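Local coordinates for inosine-uridine preferring nucleoside hydrolase (Gardnerella vaginalis 315-A, PDB 6BA1), which belongs to the inosine-uridine preferring nucleoside hydrolase family and binds a calcium ion in a fold built around a mixed sheet with helices, at residues M30-I35 with P61-Y66; F86-N91 with D228-A233. All coordinates share one frame; numbering follows the deposited sequence.

Contact 1: residues M30-I35 with P61-Y66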
loop_
_atom_site.group_PDB
_atom_site.type_symbol
_atom_site.label_atom_id
_atom_site.label_comp_id
_atom_site.label_asym_id
_atom_site.label_seq_id
_atom_site.Cartn_x
_atom_site.Cartn_y
_atom_site.Cartn_z
ATOM N N MET A 30 2.777 -22.420 21.675
ATOM C CA MET A 30 2.246 -23.246 20.596
ATOM C C MET A 30 2.830 -24.640 20.673
ATOM O O MET A 30 3.984 -24.804 21.057
ATOM C CB MET A 30 2.632 -22.643 19.232
ATOM C CG MET A 30 2.306 -21.174 19.041
ATOM S SD MET A 30 0.644 -20.899 18.412
ATOM C CE MET A 30 1.001 -20.287 16.773
ATOM N N GLU A 31 2.026 -25.638 20.309
ATOM C CA GLU A 31 2.535 -26.975 19.997
ATOM C C GLU A 31 2.637 -27.061 18.484
ATOM O O GLU A 31 1.627 -26.958 17.791
ATOM C CB GLU A 31 1.608 -28.076 20.529
ATOM C CG GLU A 31 2.210 -29.478 20.391
ATOM C CD GLU A 31 1.362 -30.590 20.981
ATOM O OE1 GLU A 31 0.140 -30.389 21.111
ATOM O OE2 GLU A 31 1.933 -31.669 21.297
ATOM N N LEU A 32 3.854 -27.226 17.974
ATOM C CA LEU A 32 4.076 -27.429 16.545
ATOM C C LEU A 32 3.620 -28.843 16.177
ATOM O O LEU A 32 4.310 -29.803 16.488
ATOM C CB LEU A 32 5.548 -27.208 16.188
ATOM C CG LEU A 32 6.016 -27.513 14.764
ATOM C CD1 LEU A 32 5.111 -26.920 13.715
ATOM C CD2 LEU A 32 7.449 -27.054 14.558
ATOM N N ILE A 33 2.462 -28.953 15.519
ATOM C CA ILE A 33 1.875 -30.248 15.170
ATOM C C ILE A 33 2.651 -30.883 14.018
ATOM O O ILE A 33 3.001 -32.064 14.080
ATOM C CB ILE A 33 0.396 -30.162 14.720
ATOM C CG1 ILE A 33 -0.477 -29.457 15.751
ATOM C CG2 ILE A 33 -0.177 -31.567 14.495
ATOM C CD1 ILE A 33 -1.822 -29.020 15.194
ATOM N N GLY A 34 2.870 -30.112 12.959
ATOM C CA GLY A 34 3.575 -30.603 11.788
ATOM C C GLY A 34 4.149 -29.519 10.898
ATOM O O GLY A 34 3.797 -28.355 11.017
ATOM N N ILE A 35 5.051 -29.929 10.018
ATOM C CA ILE A 35 5.665 -29.064 9.031
ATOM C C ILE A 35 5.202 -29.553 7.676
ATOM O O ILE A 35 5.631 -30.591 7.209
ATOM C CB ILE A 35 7.205 -29.092 9.128
ATOM C CG1 ILE A 35 7.648 -28.419 10.427
ATOM C CG2 ILE A 35 7.849 -28.413 7.926
ATOM C CD1 ILE A 35 9.110 -28.570 10.753
ATOM N N PRO A 61 11.935 -34.682 17.442
ATOM C CA PRO A 61 11.580 -35.600 16.361
ATOM C C PRO A 61 10.110 -36.032 16.344
ATOM O O PRO A 61 9.766 -36.884 15.540
ATOM C CB PRO A 61 12.485 -36.820 16.620
ATOM C CG PRO A 61 13.298 -36.507 17.838
ATOM C CD PRO A 61 12.580 -35.411 18.548
ATOM N N GLU A 62 9.277 -35.484 17.237
ATOM C CA GLU A 62 7.821 -35.686 17.187
ATOM C C GLU A 62 7.144 -34.895 16.068
ATOM O O GLU A 62 5.989 -35.160 15.733
ATOM C CB GLU A 62 7.157 -35.364 18.549
ATOM C CG GLU A 62 6.752 -33.914 18.837
ATOM C CD GLU A 62 7.912 -32.979 19.161
ATOM O OE1 GLU A 62 9.079 -33.386 18.986
ATOM O OE2 GLU A 62 7.652 -31.830 19.595
ATOM N N VAL A 63 7.846 -33.909 15.512
ATOM C CA VAL A 63 7.291 -33.047 14.473
ATOM C C VAL A 63 7.152 -33.845 13.182
ATOM O O VAL A 63 8.135 -34.187 12.548
ATOM C CB VAL A 63 8.157 -31.790 14.250
ATOM C CG1 VAL A 63 7.639 -30.973 13.071
ATOM C CG2 VAL A 63 8.201 -30.942 15.514
ATOM N N LYS A 64 5.914 -34.120 12.802
ATOM C CA LYS A 64 5.589 -34.964 11.661
ATOM C C LYS A 64 5.584 -34.103 10.405
ATOM O O LYS A 64 4.838 -33.124 10.322
ATOM C CB LYS A 64 4.229 -35.628 11.856
ATOM C CG LYS A 64 4.086 -36.312 13.206
ATOM C CD LYS A 64 2.941 -37.311 13.273
ATOM C CE LYS A 64 2.333 -37.420 14.689
ATOM N NZ LYS A 64 2.013 -38.828 15.006
ATOM N N VAL A 65 6.420 -34.461 9.435
ATOM C CA VAL A 65 6.583 -33.681 8.208
ATOM C C VAL A 65 5.718 -34.267 7.093
ATOM O O VAL A 65 5.903 -35.415 6.702
ATOM C CB VAL A 65 8.060 -33.657 7.772
ATOM C CG1 VAL A 65 8.233 -32.904 6.462
ATOM C CG2 VAL A 65 8.914 -33.041 8.877
ATOM N N TYR A 66 4.783 -33.470 6.582
ATOM C CA TYR A 66 3.868 -33.905 5.522
ATOM C C TYR A 66 4.345 -33.390 4.169
ATOM O O TYR A 66 5.229 -32.547 4.090
ATOM C CB TYR A 66 2.442 -33.448 5.829
ATOM C CG TYR A 66 1.927 -34.022 7.130
ATOM C CD1 TYR A 66 1.116 -35.150 7.150
ATOM C CD2 TYR A 66 2.272 -33.444 8.351
ATOM C CE1 TYR A 66 0.647 -35.678 8.353
ATOM C CE2 TYR A 66 1.817 -33.963 9.553
ATOM C CZ TYR A 66 1.006 -35.077 9.553
ATOM O OH TYR A 66 0.556 -35.582 10.754
#
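Gly34 pairs with Lys64 and Ile35 with Val65 in a parallel register, each pair with CA atoms 4.8 Å apart. The short segments 31-35 and 64-66 run at 38° to one another; the pairing joins the end of the first to the whole of the second. Ile35 supplies both bonds and brackets Val65: its N donates to Lys64 O (3.2 Å, 151° at the hydrogen), and its O accepts from Tyr66 N at 3.1 Å. Val65 CA adds a CA-H...O contact to Ile35 O at 3.4 Å. The two strands and helix 44-57 between them form a beta-alpha-beta unit, whose second strand, 64-67, is the outermost at its end of the mixed sheet within this chain; on its inner side strand 31-37 is hydrogen-bonded to strand 6-11, through Gly34 and Leu9 among others. Before the pairing begins, Val63 fits its two methyls between Leu32 and Ile35. With CG1 anti to the backbone N (chi1 174°), that methyl meets Ile35 CD1 at 3.6 Å, while CG2 lies 4.1 Å from Leu32 CD2; the Leu32 and Val63 side chains cross at about a right angle. Farther along, Ile35 CB approaches Val65 CG2 at 4.3 Å, and helix 44-57 covers these two residues through Thr55, Val48 and Leu52. Gly34 CA lies at the edge of the Tyr66 ring, near its plane, 4.4 Å from CE2. Phe113 of helix 110-121 stacks on that ring and also touches Ile33.

Contact 2: residues F86-N91 with D228-A233; sequences FIHGDN and DFYIKA
Ile87 O lies in the plane of the Phe229 ring, at its edge, with the weakly polar C-H groups of CD1 and CE1 both 3.3 Å away. Phe86 O approaches the same CE1 obliquely, so the last turn of helix 82-88 presents two successive carbonyls to Phe229, whose CG, anti to its backbone N (chi1 -174°), carries the ring there. Gly89, the first residue to leave the helix, does so with a positive phi of 86°, and its N also lies beside that CE1. One turn along the partner helix, Ala233 points its CB at the backbone of Phe86-Ile87, 3.7 Å from Ile87 CA, while the Phe86 ring has Ala233 O at its edge, in plane, and CE2 3.9 Å from Ala233 CB. Tyr230 carries the other flank: Ile87 CG2 meets its ring at the edge, 3.4 Å from CE1. The same methyl covers the centre of one face of His88. The His88 and Tyr230 side chains run side by side in the same direction, with ring planes at 21° but centroids 5.7 Å apart, an offset pair with little overlap. Val15 of helix 15-25 touches both side chains, and Tyr230 OH makes a weak hydrogen bond to Asp16 OD2. Helix 218-237 lies between the end of helix 82-88 and helix 206-213: Ile231, pointing away from the first, packs on Tyr206 and Thr209, and Asp228 forms a salt bridge with Arg213.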
loop_
_atom_site.group_PDB
_atom_site.type_symbol
_atom_site.label_atom_id
_atom_site.label_comp_id
_atom_site.label_asym_id
_atom_site.label_seq_id
_atom_site.Cartn_x
_atom_site.Cartn_y
_atom_site.Cartn_z
ATOM N N PHE A 86 21.988 -19.525 -4.717
ATOM C CA PHE A 86 23.101 -18.719 -4.182
ATOM C C PHE A 86 22.863 -18.304 -2.722
ATOM O O PHE A 86 23.789 -18.341 -1.905
ATOM C CB PHE A 86 23.342 -17.474 -5.052
ATOM C CG PHE A 86 24.530 -16.654 -4.623
ATOM C CD1 PHE A 86 25.820 -16.969 -5.067
ATOM C CD2 PHE A 86 24.366 -15.561 -3.772
ATOM C CE1 PHE A 86 26.912 -16.219 -4.659
ATOM C CE2 PHE A 86 25.459 -14.806 -3.371
ATOM C CZ PHE A 86 26.734 -15.134 -3.811
ATOM N N ILE A 87 21.629 -17.901 -2.419
ATOM C CA ILE A 87 21.258 -17.414 -1.084
ATOM C C ILE A 87 21.189 -18.557 -0.068
ATOM O O ILE A 87 21.938 -18.567 0.915
ATOM C CB ILE A 87 19.918 -16.627 -1.113
ATOM C CG1 ILE A 87 20.076 -15.348 -1.956
ATOM C CG2 ILE A 87 19.450 -16.285 0.304
ATOM C CD1 ILE A 87 18.787 -14.589 -2.213
ATOM N N HIS A 88 20.291 -19.509 -0.320
ATOM C CA HIS A 88 20.039 -20.621 0.608
ATOM C C HIS A 88 20.945 -21.845 0.375
ATOM O O HIS A 88 20.906 -22.789 1.166
ATOM C CB HIS A 88 18.563 -21.038 0.555
ATOM C CG HIS A 88 17.602 -19.904 0.740
ATOM N ND1 HIS A 88 16.817 -19.414 -0.282
ATOM C CD2 HIS A 88 17.321 -19.139 1.823
ATOM C CE1 HIS A 88 16.092 -18.403 0.168
ATOM N NE2 HIS A 88 16.370 -18.225 1.447
ATOM N N GLY A 89 21.753 -21.830 -0.687
ATOM C CA GLY A 89 22.660 -22.943 -1.002
ATOM C C GLY A 89 21.996 -24.039 -1.813
ATOM O O GLY A 89 20.817 -23.944 -2.167
ATOM N N ASP A 90 22.753 -25.096 -2.085
ATOM C CA ASP A 90 22.281 -26.202 -2.926
ATOM C C ASP A 90 21.362 -27.123 -2.133
ATOM O O ASP A 90 20.243 -27.431 -2.576
ATOM C CB ASP A 90 23.463 -26.974 -3.501
ATOM C CG ASP A 90 24.424 -26.071 -4.255
ATOM O OD1 ASP A 90 23.971 -25.356 -5.170
ATOM O OD2 ASP A 90 25.622 -26.061 -3.916
ATOM N N ASN A 91 21.825 -27.539 -0.955
ATOM C CA ASN A 91 20.982 -28.277 -0.005
ATOM C C ASN A 91 19.813 -27.451 0.575
ATOM O O ASN A 91 18.845 -28.030 1.062
ATOM C CB ASN A 91 21.823 -28.912 1.127
ATOM C CG ASN A 91 22.556 -27.887 1.987
ATOM O OD1 ASN A 91 22.373 -26.685 1.841
ATOM N ND2 ASN A 91 23.398 -28.376 2.898
ATOM N N ASP A 228 25.291 -17.812 8.662
ATOM C CA ASP A 228 26.505 -17.141 8.172
ATOM C C ASP A 228 26.704 -17.311 6.661
ATOM O O ASP A 228 27.249 -16.420 6.019
ATOM C CB ASP A 228 27.750 -17.604 8.952
ATOM C CG ASP A 228 27.814 -17.031 10.373
ATOM O OD1 ASP A 228 26.833 -16.386 10.825
ATOM O OD2 ASP A 228 28.847 -17.229 11.044
ATOM N N PHE A 229 26.275 -18.441 6.097
ATOM C CA PHE A 229 26.191 -18.603 4.630
ATOM C C PHE A 229 25.160 -17.632 4.052
ATOM O O PHE A 229 25.386 -17.015 3.010
ATOM C CB PHE A 229 25.825 -20.043 4.246
ATOM C CG PHE A 229 25.868 -20.306 2.761
ATOM C CD1 PHE A 229 24.771 -19.990 1.942
ATOM C CD2 PHE A 229 26.997 -20.864 2.163
ATOM C CE1 PHE A 229 24.805 -20.230 0.583
ATOM C CE2 PHE A 229 27.034 -21.110 0.798
ATOM C CZ PHE A 229 25.940 -20.791 0.005
ATOM N N TYR A 230 24.029 -17.533 4.739
ATOM C CA TYR A 230 22.917 -16.645 4.384
ATOM C C TYR A 230 23.316 -15.162 4.441
ATOM O O TYR A 230 22.884 -14.375 3.595
ATOM C CB TYR A 230 21.746 -16.940 5.326
ATOM C CG TYR A 230 20.406 -16.301 5.020
ATOM C CD1 TYR A 230 19.752 -16.514 3.808
ATOM C CD2 TYR A 230 19.748 -15.549 5.994
ATOM C CE1 TYR A 230 18.500 -15.958 3.560
ATOM C CE2 TYR A 230 18.492 -14.998 5.765
ATOM C CZ TYR A 230 17.876 -15.196 4.550
ATOM O OH TYR A 230 16.643 -14.621 4.328
ATOM N N ILE A 231 24.143 -14.787 5.423
ATOM C CA ILE A 231 24.644 -13.406 5.532
ATOM C C ILE A 231 25.678 -13.087 4.443
ATOM O O ILE A 231 25.624 -12.014 3.838
ATOM C CB ILE A 231 25.203 -13.094 6.949
ATOM C CG1 ILE A 231 24.056 -13.117 7.988
ATOM C CG2 ILE A 231 25.864 -11.718 6.994
ATOM C CD1 ILE A 231 24.527 -13.387 9.401
ATOM N N LYS A 232 26.615 -14.003 4.196
ATOM C CA LYS A 232 27.647 -13.834 3.138
ATOM C C LYS A 232 27.061 -13.782 1.726
ATOM O O LYS A 232 27.648 -13.171 0.830
ATOM C CB LYS A 232 28.737 -14.913 3.216
ATOM C CG LYS A 232 29.743 -14.664 4.329
ATOM C CD LYS A 232 30.898 -15.627 4.282
ATOM C CE LYS A 232 31.729 -15.543 5.561
ATOM N NZ LYS A 232 33.033 -16.237 5.408
ATOM N N ALA A 233 25.921 -14.438 1.533
ATOM C CA ALA A 233 25.129 -14.275 0.317
ATOM C C ALA A 233 24.508 -12.876 0.271
ATOM O O ALA A 233 24.580 -12.204 -0.760
ATOM C CB ALA A 233 24.053 -15.341 0.235
#

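Contacts 1 and 2 follow one another along the chain, helix 82-88 being the next helix or strand after strand 64-67, yet they do not touch: their centres are 25 Å apart and their nearest atoms about 13 Å. Contact 1 belongs to the sheet, contact 2 to helices beyond it, and the calcium site of Asp12, Asp17, Thr130 and Asp248 relates them. The side chain of Ile35 lies about 11 Å from the calcium ion, that of His88 only about 6 Å. Strand 6-11, which neighbours contact 1, leads straight into Asp12, whereas helix 15-25, touched by contact 2, carries Asp17. Contact 2 therefore borders the metal site more closely.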